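Local coordinates for protein putative citrate lyase, alfa subunit (Streptococcus mutans, PDB 2HJ0) that is of unconfirmed activity but belongs to the CitF family of lyase alpha subunits and contains a Rossmann-like domain built around a largely parallel sheet, at residues A[161-172]-A[196-207]; A[61-71]-A[92-101]. All blocks are in the same frame, centred on the assembly; numbering follows the deposited sequence.

How the contacts relate
Contacts 1 and 2 share one sheet: contact 1 pairs strand 164-169 with strand 202-207, contact 2 pairs strand 66-69 with strand 95-99, and the inner strands 164-169 and 66-69 are themselves neighbours, so the four run consecutively across the sheet. The centres of the contacts lie about 12 Å apart; F166 N probably bonds to S68 O (3.0 Å), and the D163 carboxylate to T66 N. Contact 1 is almost wholly buried and mainly aliphatic, with a helix end packed on one face. Contact 2 is only partly buried: isoleucines fill its middle, a charged, exposed turn one end, and a histidine beside bound citric acid the other.

Contact 1: residues A[161-172]-A[196-207]; sequences HIDVAFLGAPSS and DAKYADQVVIVT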
loop_
_atom_site.group_PDB
_atom_site.type_symbol
_atom_site.label_atom_id
_atom_site.label_comp_id
_atom_site.label_asym_id
_atom_site.label_seq_id
_atom_site.Cartn_x
_atom_site.Cartn_y
_atom_site.Cartn_z
ATOM N N HIS A 161 -10.440 -15.508 6.705
ATOM C CA HIS A 161 -10.915 -14.437 5.827
ATOM C C HIS A 161 -11.876 -13.481 6.526
ATOM O O HIS A 161 -12.926 -13.890 7.032
ATOM C CB HIS A 161 -11.581 -15.065 4.604
ATOM C CG HIS A 161 -11.569 -14.196 3.390
ATOM N ND1 HIS A 161 -12.542 -13.257 3.134
ATOM C CD2 HIS A 161 -10.692 -14.121 2.358
ATOM C CE1 HIS A 161 -12.267 -12.639 1.998
ATOM N NE2 HIS A 161 -11.150 -13.146 1.507
ATOM N N ILE A 162 -11.528 -12.200 6.529
ATOM C CA ILE A 162 -12.351 -11.209 7.197
ATOM C C ILE A 162 -13.508 -10.714 6.352
ATOM O O ILE A 162 -13.314 -10.220 5.245
ATOM C CB ILE A 162 -11.502 -10.006 7.630
ATOM C CG1 ILE A 162 -10.300 -10.491 8.439
ATOM C CG2 ILE A 162 -12.334 -9.054 8.481
ATOM C CD1 ILE A 162 -9.293 -9.389 8.758
ATOM N N ASP A 163 -14.719 -10.849 6.877
ATOM C CA ASP A 163 -15.897 -10.392 6.149
ATOM C C ASP A 163 -16.019 -8.886 6.269
ATOM O O ASP A 163 -16.176 -8.176 5.277
ATOM C CB ASP A 163 -17.163 -11.044 6.697
ATOM C CG ASP A 163 -17.281 -12.491 6.301
ATOM O OD1 ASP A 163 -17.386 -12.762 5.079
ATOM O OD2 ASP A 163 -17.263 -13.359 7.209
ATOM N N VAL A 164 -15.953 -8.394 7.497
ATOM C CA VAL A 164 -16.062 -6.970 7.721
ATOM C C VAL A 164 -15.052 -6.545 8.760
ATOM O O VAL A 164 -14.964 -7.132 9.839
ATOM C CB VAL A 164 -17.454 -6.577 8.233
ATOM C CG1 VAL A 164 -17.536 -5.067 8.411
ATOM C CG2 VAL A 164 -18.509 -7.052 7.275
ATOM N N ALA A 165 -14.286 -5.515 8.432
ATOM C CA ALA A 165 -13.304 -5.004 9.369
ATOM C C ALA A 165 -13.761 -3.649 9.871
ATOM O O ALA A 165 -13.959 -2.719 9.087
ATOM C CB ALA A 165 -11.956 -4.885 8.705
ATOM N N PHE A 166 -13.949 -3.545 11.182
ATOM C CA PHE A 166 -14.343 -2.289 11.790
ATOM C C PHE A 166 -13.075 -1.684 12.358
ATOM O O PHE A 166 -12.614 -2.118 13.406
ATOM C CB PHE A 166 -15.346 -2.555 12.890
ATOM C CG PHE A 166 -16.621 -3.147 12.391
ATOM C CD1 PHE A 166 -17.607 -2.341 11.847
ATOM C CD2 PHE A 166 -16.833 -4.519 12.456
ATOM C CE1 PHE A 166 -18.788 -2.899 11.379
ATOM C CE2 PHE A 166 -18.011 -5.083 11.988
ATOM C CZ PHE A 166 -18.988 -4.280 11.451
ATOM N N LEU A 167 -12.513 -0.700 11.655
ATOM C CA LEU A 167 -11.263 -0.063 12.077
ATOM C C LEU A 167 -11.403 1.358 12.636
ATOM O O LEU A 167 -12.048 2.207 12.031
ATOM C CB LEU A 167 -10.276 -0.025 10.903
ATOM C CG LEU A 167 -10.078 -1.318 10.113
ATOM C CD1 LEU A 167 -9.060 -1.100 8.994
ATOM C CD2 LEU A 167 -9.615 -2.424 11.063
ATOM N N GLY A 168 -10.783 1.624 13.783
ATOM C CA GLY A 168 -10.856 2.962 14.337
ATOM C C GLY A 168 -9.745 3.824 13.757
ATOM O O GLY A 168 -8.622 3.356 13.634
ATOM N N ALA A 169 -10.051 5.060 13.372
ATOM C CA ALA A 169 -9.040 5.959 12.824
ATOM C C ALA A 169 -9.238 7.345 13.412
ATOM O O ALA A 169 -10.324 7.937 13.310
ATOM C CB ALA A 169 -9.142 6.022 11.324
ATOM N N PRO A 170 -8.196 7.882 14.059
ATOM C CA PRO A 170 -8.306 9.214 14.652
ATOM C C PRO A 170 -8.653 10.328 13.664
ATOM O O PRO A 170 -8.986 11.442 14.072
ATOM C CB PRO A 170 -6.949 9.410 15.332
ATOM C CG PRO A 170 -6.037 8.516 14.579
ATOM C CD PRO A 170 -6.891 7.279 14.363
ATOM N N SER A 171 -8.556 10.037 12.369
ATOM C CA SER A 171 -8.913 11.014 11.333
ATOM C C SER A 171 -9.232 10.299 10.022
ATOM O O SER A 171 -8.680 9.239 9.732
ATOM C CB SER A 171 -7.790 12.050 11.117
ATOM O OG SER A 171 -6.577 11.472 10.673
ATOM N N SER A 172 -10.132 10.883 9.239
ATOM C CA SER A 172 -10.533 10.297 7.968
ATOM C C SER A 172 -11.437 11.251 7.190
ATOM O O SER A 172 -12.158 12.045 7.793
ATOM C CB SER A 172 -11.282 8.994 8.234
ATOM O OG SER A 172 -11.921 8.520 7.061
ATOM N N ASP A 196 -5.639 -5.376 7.803
ATOM C CA ASP A 196 -7.051 -5.686 7.757
ATOM C C ASP A 196 -7.701 -5.026 6.567
ATOM O O ASP A 196 -8.372 -5.673 5.783
ATOM C CB ASP A 196 -7.751 -5.182 9.009
ATOM C CG ASP A 196 -7.461 -6.034 10.216
ATOM O OD1 ASP A 196 -6.272 -6.319 10.464
ATOM O OD2 ASP A 196 -8.420 -6.419 10.915
ATOM N N ALA A 197 -7.505 -3.726 6.426
ATOM C CA ALA A 197 -8.133 -2.997 5.337
ATOM C C ALA A 197 -7.652 -3.438 3.979
ATOM O O ALA A 197 -8.268 -3.125 2.965
ATOM C CB ALA A 197 -7.894 -1.512 5.506
ATOM N N LYS A 198 -6.551 -4.164 3.958
ATOM C CA LYS A 198 -5.982 -4.624 2.704
ATOM C C LYS A 198 -6.535 -5.981 2.256
ATOM O O LYS A 198 -6.670 -6.235 1.066
ATOM C CB LYS A 198 -4.467 -4.673 2.868
ATOM C CG LYS A 198 -3.678 -5.125 1.669
ATOM C CD LYS A 198 -2.176 -4.910 1.930
ATOM C CE LYS A 198 -1.874 -3.427 2.278
ATOM N NZ LYS A 198 -0.439 -3.117 2.595
ATOM N N TYR A 199 -6.883 -6.838 3.207
ATOM C CA TYR A 199 -7.396 -8.150 2.859
ATOM C C TYR A 199 -8.870 -8.413 3.157
ATOM O O TYR A 199 -9.440 -9.375 2.656
ATOM C CB TYR A 199 -6.549 -9.207 3.547
ATOM C CG TYR A 199 -5.158 -9.267 3.010
ATOM C CD1 TYR A 199 -4.886 -9.889 1.786
ATOM C CD2 TYR A 199 -4.106 -8.688 3.710
ATOM C CE1 TYR A 199 -3.581 -9.929 1.273
ATOM C CE2 TYR A 199 -2.807 -8.716 3.217
ATOM C CZ TYR A 199 -2.545 -9.336 2.000
ATOM O OH TYR A 199 -1.259 -9.363 1.512
ATOM N N ALA A 200 -9.480 -7.571 3.978
ATOM C CA ALA A 200 -10.881 -7.744 4.336
ATOM C C ALA A 200 -11.789 -7.461 3.142
ATOM O O ALA A 200 -11.444 -6.668 2.257
ATOM C CB ALA A 200 -11.243 -6.813 5.504
ATOM N N ASP A 201 -12.946 -8.117 3.113
ATOM C CA ASP A 201 -13.888 -7.900 2.023
ATOM C C ASP A 201 -14.507 -6.512 2.120
ATOM O O ASP A 201 -14.498 -5.745 1.161
ATOM C CB ASP A 201 -14.981 -8.964 2.034
ATOM C CG ASP A 201 -14.530 -10.249 1.388
ATOM O OD1 ASP A 201 -13.500 -10.231 0.673
ATOM O OD2 ASP A 201 -15.208 -11.284 1.580
ATOM N N GLN A 202 -15.050 -6.208 3.289
ATOM C CA GLN A 202 -15.635 -4.914 3.527
ATOM C C GLN A 202 -14.945 -4.261 4.723
ATOM O O GLN A 202 -14.701 -4.904 5.756
ATOM C CB GLN A 202 -17.134 -5.047 3.767
ATOM C CG GLN A 202 -17.917 -4.973 2.494
ATOM C CD GLN A 202 -19.368 -4.789 2.743
ATOM O OE1 GLN A 202 -20.024 -5.658 3.302
ATOM N NE2 GLN A 202 -19.895 -3.646 2.333
ATOM N N VAL A 203 -14.618 -2.982 4.558
ATOM C CA VAL A 203 -13.946 -2.207 5.591
ATOM C C VAL A 203 -14.787 -1.011 6.016
ATOM O O VAL A 203 -15.235 -0.223 5.184
ATOM C CB VAL A 203 -12.552 -1.705 5.085
ATOM C CG1 VAL A 203 -11.967 -0.666 6.037
ATOM C CG2 VAL A 203 -11.594 -2.890 4.942
ATOM N N VAL A 204 -15.005 -0.894 7.320
ATOM C CA VAL A 204 -15.768 0.210 7.895
ATOM C C VAL A 204 -14.834 0.956 8.842
ATOM O O VAL A 204 -14.473 0.411 9.882
ATOM C CB VAL A 204 -16.962 -0.307 8.727
ATOM C CG1 VAL A 204 -17.583 0.836 9.515
ATOM C CG2 VAL A 204 -17.992 -0.920 7.831
ATOM N N ILE A 205 -14.414 2.171 8.500
ATOM C CA ILE A 205 -13.547 2.884 9.432
ATOM C C ILE A 205 -14.435 3.809 10.272
ATOM O O ILE A 205 -15.329 4.477 9.740
ATOM C CB ILE A 205 -12.389 3.720 8.725
ATOM C CG1 ILE A 205 -12.934 5.019 8.158
ATOM C CG2 ILE A 205 -11.694 2.920 7.632
ATOM C CD1 ILE A 205 -12.690 6.148 9.080
ATOM N N VAL A 206 -14.211 3.810 11.585
ATOM C CA VAL A 206 -14.979 4.628 12.530
ATOM C C VAL A 206 -14.059 5.744 13.008
ATOM O O VAL A 206 -13.089 5.503 13.742
ATOM C CB VAL A 206 -15.420 3.791 13.759
ATOM C CG1 VAL A 206 -16.401 4.586 14.624
ATOM C CG2 VAL A 206 -16.011 2.487 13.294
ATOM N N THR A 207 -14.353 6.965 12.587
ATOM C CA THR A 207 -13.502 8.067 12.978
ATOM C C THR A 207 -14.095 8.927 14.054
ATOM O O THR A 207 -15.311 8.965 14.280
ATOM C CB THR A 207 -13.137 8.980 11.795
ATOM O OG1 THR A 207 -12.078 9.872 12.184
ATOM C CG2 THR A 207 -14.340 9.778 11.359
HETATM O O HOH W 1 -9.742 -10.970 4.890
#
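The forked end of L167 straddles the last turn of helix 191-199: CD1 rests on A197 CB (3.7 Å), while CD2 reaches D196 CB (3.9 Å). Its CG lies anti to the carbonyl carbon (chi1 -48°), and with chi2 near 180° CD1 continues the extended chain to A197, while CD2 branches off toward D196. A second bump, the methyl of A200 where the chain leaves that helix, settles between I162 and A165, its CB 3.8 Å from the CB of I162 and equally far from that of A165. On the other sheet face, V204 and the F166 ring lie side by side and point the same way, CD1 of the ring 3.8 Å from V204 CB; V164 CG1 sits over one face of this ring, toward its rim. Between the two faces the parallel strands exchange backbone bonds, V204 N to A165 O (2.7 Å) being nearly straight at 176°, and V206 N to L167 O following. The two strands and helix 191-199 belong to a beta-alpha-beta crossover. D196 brings a carboxylate into this apolar setting, bound by S68 and R151. A buried charge so partnered probably remains ionised, the salt bridge to R151 offsetting the cost of burial.

Contact 2: residues A[61-71]-A[92-101]; sequences LKDGMTISFHH and IKDISIAPSS
S96 sits in the backbone grip of two residues of the 61-71 segment: its N donates to M65 O (2.8 Å, 171°), and its O receives I67 N almost head-on. A98 N to I67 O and S100 N to F69 O follow, but the pairing loosens between them: F69 N stands 3.9 Å from A98 O, which R151 binds instead. At the exposed end the D63 carboxylate takes K93 N on OD2 (3.0 Å), approached from well above its plane, and G64 N adds a weak bond to D94 O. These strands are the two arms of a beta-alpha-beta unit whose helix, 79-89, covers I67 and F69 through L84. Among the apolar contacts, I67 CD1 meets I95 CG2 at 3.7 Å, the side chains crossing at about a right angle, and I97 CG1 approaches the edge of the F69 ring at CE1 (4.0 Å). At the far end the H71 ring, its CG turned between the backbone N and the carbonyl carbon (chi1 67°), receives S101 CB over one face as a CH-pi contact, 3.4 Å from the centroid. S100 OG lies at its edge by ND1, too close to be trusted in detail. Y192 stacks with this ring, and citric acid lies about 3 Å from the side chain.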
loop_
_atom_site.group_PDB
_atom_site.type_symbol
_atom_site.label_atom_id
_atom_site.label_comp_id
_atom_site.label_asym_id
_atom_site.label_seq_id
_atom_site.Cartn_x
_atom_site.Cartn_y
_atom_site.Cartn_z
ATOM N N LEU A 61 -23.809 -7.814 7.258
ATOM C CA LEU A 61 -23.273 -8.752 8.230
ATOM C C LEU A 61 -24.320 -9.775 8.630
ATOM O O LEU A 61 -25.439 -9.412 8.983
ATOM C CB LEU A 61 -22.816 -8.000 9.477
ATOM C CG LEU A 61 -22.058 -8.863 10.472
ATOM C CD1 LEU A 61 -20.791 -9.380 9.791
ATOM C CD2 LEU A 61 -21.726 -8.061 11.717
ATOM N N LYS A 62 -23.966 -11.054 8.572
ATOM C CA LYS A 62 -24.903 -12.100 8.958
ATOM C C LYS A 62 -24.253 -13.011 9.983
ATOM O O LYS A 62 -23.096 -12.819 10.352
ATOM C CB LYS A 62 -25.350 -12.898 7.730
ATOM C CG LYS A 62 -26.020 -12.020 6.668
ATOM C CD LYS A 62 -26.682 -12.798 5.512
ATOM C CE LYS A 62 -25.668 -13.489 4.595
ATOM N NZ LYS A 62 -24.911 -14.561 5.291
ATOM N N ASP A 63 -25.009 -13.991 10.459
ATOM C CA ASP A 63 -24.486 -14.927 11.439
ATOM C C ASP A 63 -23.385 -15.779 10.828
ATOM O O ASP A 63 -23.422 -16.112 9.640
ATOM C CB ASP A 63 -25.599 -15.837 11.954
ATOM C CG ASP A 63 -26.598 -15.109 12.850
ATOM O OD1 ASP A 63 -27.517 -15.794 13.359
ATOM O OD2 ASP A 63 -26.476 -13.873 13.051
ATOM N N GLY A 64 -22.400 -16.124 11.653
ATOM C CA GLY A 64 -21.304 -16.956 11.201
ATOM C C GLY A 64 -20.165 -16.241 10.502
ATOM O O GLY A 64 -19.124 -16.844 10.241
HETATM N N MSE A 65 -20.343 -14.963 10.198
HETATM C CA MSE A 65 -19.295 -14.216 9.519
HETATM C C MSE A 65 -18.149 -13.851 10.449
HETATM O O MSE A 65 -18.256 -13.981 11.674
HETATM C CB MSE A 65 -19.867 -12.950 8.893
HETATM C CG MSE A 65 -20.964 -13.233 7.904
HETATM SE SE MSE A 65 -21.304 -11.756 6.722
HETATM C CE MSE A 65 -20.773 -12.607 5.070
ATOM N N THR A 66 -17.041 -13.410 9.862
ATOM C CA THR A 66 -15.893 -13.021 10.659
ATOM C C THR A 66 -15.624 -11.528 10.543
ATOM O O THR A 66 -15.639 -10.971 9.455
ATOM C CB THR A 66 -14.626 -13.780 10.251
ATOM O OG1 THR A 66 -14.786 -15.169 10.562
ATOM C CG2 THR A 66 -13.422 -13.233 11.014
ATOM N N ILE A 67 -15.386 -10.887 11.678
ATOM C CA ILE A 67 -15.110 -9.470 11.701
ATOM C C ILE A 67 -13.795 -9.242 12.439
ATOM O O ILE A 67 -13.366 -10.082 13.233
ATOM C CB ILE A 67 -16.253 -8.700 12.404
ATOM C CG1 ILE A 67 -16.346 -9.109 13.875
ATOM C CG2 ILE A 67 -17.573 -8.990 11.710
ATOM C CD1 ILE A 67 -17.440 -8.368 14.628
ATOM N N SER A 68 -13.155 -8.103 12.181
ATOM C CA SER A 68 -11.882 -7.777 12.831
ATOM C C SER A 68 -11.837 -6.359 13.395
ATOM O O SER A 68 -12.678 -5.512 13.069
ATOM C CB SER A 68 -10.730 -7.958 11.842
ATOM O OG SER A 68 -10.956 -7.226 10.648
ATOM N N PHE A 69 -10.830 -6.123 14.237
ATOM C CA PHE A 69 -10.594 -4.833 14.893
ATOM C C PHE A 69 -9.109 -4.750 15.207
ATOM O O PHE A 69 -8.430 -5.769 15.198
ATOM C CB PHE A 69 -11.344 -4.721 16.228
ATOM C CG PHE A 69 -12.793 -5.095 16.158
ATOM C CD1 PHE A 69 -13.194 -6.421 16.279
ATOM C CD2 PHE A 69 -13.762 -4.118 15.982
ATOM C CE1 PHE A 69 -14.541 -6.766 16.220
ATOM C CE2 PHE A 69 -15.107 -4.449 15.923
ATOM C CZ PHE A 69 -15.496 -5.776 16.044
ATOM N N HIS A 70 -8.601 -3.549 15.486
ATOM C CA HIS A 70 -7.195 -3.427 15.837
ATOM C C HIS A 70 -7.090 -2.931 17.277
ATOM O O HIS A 70 -8.078 -2.470 17.845
ATOM C CB HIS A 70 -6.467 -2.483 14.892
ATOM C CG HIS A 70 -6.837 -1.049 15.066
ATOM N ND1 HIS A 70 -7.623 -0.371 14.161
ATOM C CD2 HIS A 70 -6.572 -0.179 16.069
ATOM C CE1 HIS A 70 -7.836 0.855 14.603
ATOM N NE2 HIS A 70 -7.211 0.996 15.759
ATOM N N HIS A 71 -5.907 -3.037 17.878
ATOM C CA HIS A 71 -5.727 -2.597 19.262
ATOM C C HIS A 71 -4.763 -1.420 19.461
ATOM O O HIS A 71 -4.124 -1.298 20.522
ATOM C CB HIS A 71 -5.258 -3.772 20.131
ATOM C CG HIS A 71 -3.887 -4.264 19.797
ATOM N ND1 HIS A 71 -3.595 -4.914 18.619
ATOM C CD2 HIS A 71 -2.715 -4.165 20.470
ATOM C CE1 HIS A 71 -2.304 -5.192 18.576
ATOM N NE2 HIS A 71 -1.746 -4.745 19.687
ATOM N N ILE A 92 -27.716 -10.369 16.177
ATOM C CA ILE A 92 -26.811 -11.158 15.348
ATOM C C ILE A 92 -25.951 -12.011 16.276
ATOM O O ILE A 92 -25.513 -11.536 17.327
ATOM C CB ILE A 92 -25.932 -10.255 14.458
ATOM C CG1 ILE A 92 -26.817 -9.598 13.388
ATOM C CG2 ILE A 92 -24.822 -11.065 13.834
ATOM C CD1 ILE A 92 -26.108 -8.682 12.431
ATOM N N LYS A 93 -25.735 -13.273 15.901
ATOM C CA LYS A 93 -24.943 -14.187 16.718
ATOM C C LYS A 93 -24.026 -15.093 15.910
ATOM O O LYS A 93 -24.010 -15.047 14.680
ATOM C CB LYS A 93 -25.852 -15.052 17.601
ATOM C CG LYS A 93 -26.550 -14.301 18.737
ATOM C CD LYS A 93 -27.133 -15.263 19.779
ATOM C CE LYS A 93 -27.740 -14.512 20.959
ATOM N NZ LYS A 93 -28.230 -15.435 22.031
ATOM N N ASP A 94 -23.256 -15.909 16.629
ATOM C CA ASP A 94 -22.315 -16.847 16.027
ATOM C C ASP A 94 -21.291 -16.090 15.182
ATOM O O ASP A 94 -20.918 -16.530 14.089
ATOM C CB ASP A 94 -23.079 -17.862 15.171
ATOM C CG ASP A 94 -22.212 -19.028 14.711
ATOM O OD1 ASP A 94 -21.463 -19.594 15.547
ATOM O OD2 ASP A 94 -22.298 -19.387 13.508
ATOM N N ILE A 95 -20.851 -14.944 15.700
ATOM C CA ILE A 95 -19.874 -14.117 15.006
ATOM C C ILE A 95 -18.472 -14.534 15.375
ATOM O O ILE A 95 -18.191 -14.863 16.526
ATOM C CB ILE A 95 -20.048 -12.613 15.339
ATOM C CG1 ILE A 95 -21.338 -12.099 14.698
ATOM C CG2 ILE A 95 -18.854 -11.807 14.824
ATOM C CD1 ILE A 95 -21.395 -12.335 13.212
ATOM N N SER A 96 -17.593 -14.535 14.379
ATOM C CA SER A 96 -16.202 -14.912 14.592
ATOM C C SER A 96 -15.375 -13.633 14.732
ATOM O O SER A 96 -15.309 -12.820 13.817
ATOM C CB SER A 96 -15.721 -15.746 13.411
ATOM O OG SER A 96 -14.586 -16.482 13.787
ATOM N N ILE A 97 -14.741 -13.471 15.880
ATOM C CA ILE A 97 -13.966 -12.275 16.159
ATOM C C ILE A 97 -12.463 -12.447 15.826
ATOM O O ILE A 97 -11.839 -13.461 16.167
ATOM C CB ILE A 97 -14.193 -11.898 17.661
ATOM C CG1 ILE A 97 -14.051 -10.408 17.904
ATOM C CG2 ILE A 97 -13.165 -12.603 18.550
ATOM C CD1 ILE A 97 -14.174 -10.081 19.378
ATOM N N ALA A 98 -11.891 -11.468 15.133
ATOM C CA ALA A 98 -10.480 -11.538 14.773
ATOM C C ALA A 98 -9.727 -10.234 15.061
ATOM O O ALA A 98 -9.160 -9.613 14.159
ATOM C CB ALA A 98 -10.329 -11.926 13.302
ATOM N N PRO A 99 -9.726 -9.792 16.331
ATOM C CA PRO A 99 -9.026 -8.556 16.712
ATOM C C PRO A 99 -7.511 -8.776 16.747
ATOM O O PRO A 99 -7.049 -9.860 17.099
ATOM C CB PRO A 99 -9.587 -8.262 18.101
ATOM C CG PRO A 99 -9.798 -9.641 18.660
ATOM C CD PRO A 99 -10.415 -10.385 17.496
ATOM N N SER A 100 -6.738 -7.760 16.369
ATOM C CA SER A 100 -5.284 -7.876 16.411
ATOM C C SER A 100 -4.843 -8.220 17.840
ATOM O O SER A 100 -3.826 -8.882 18.024
ATOM C CB SER A 100 -4.627 -6.588 15.928
ATOM O OG SER A 100 -5.067 -5.468 16.663
ATOM N N SER A 101 -5.599 -7.772 18.845
ATOM C CA SER A 101 -5.309 -8.117 20.237
ATOM C C SER A 101 -6.435 -7.631 21.133
ATOM O O SER A 101 -7.198 -6.762 20.738
ATOM C CB SER A 101 -3.965 -7.551 20.698
ATOM O OG SER A 101 -3.484 -8.247 21.850
#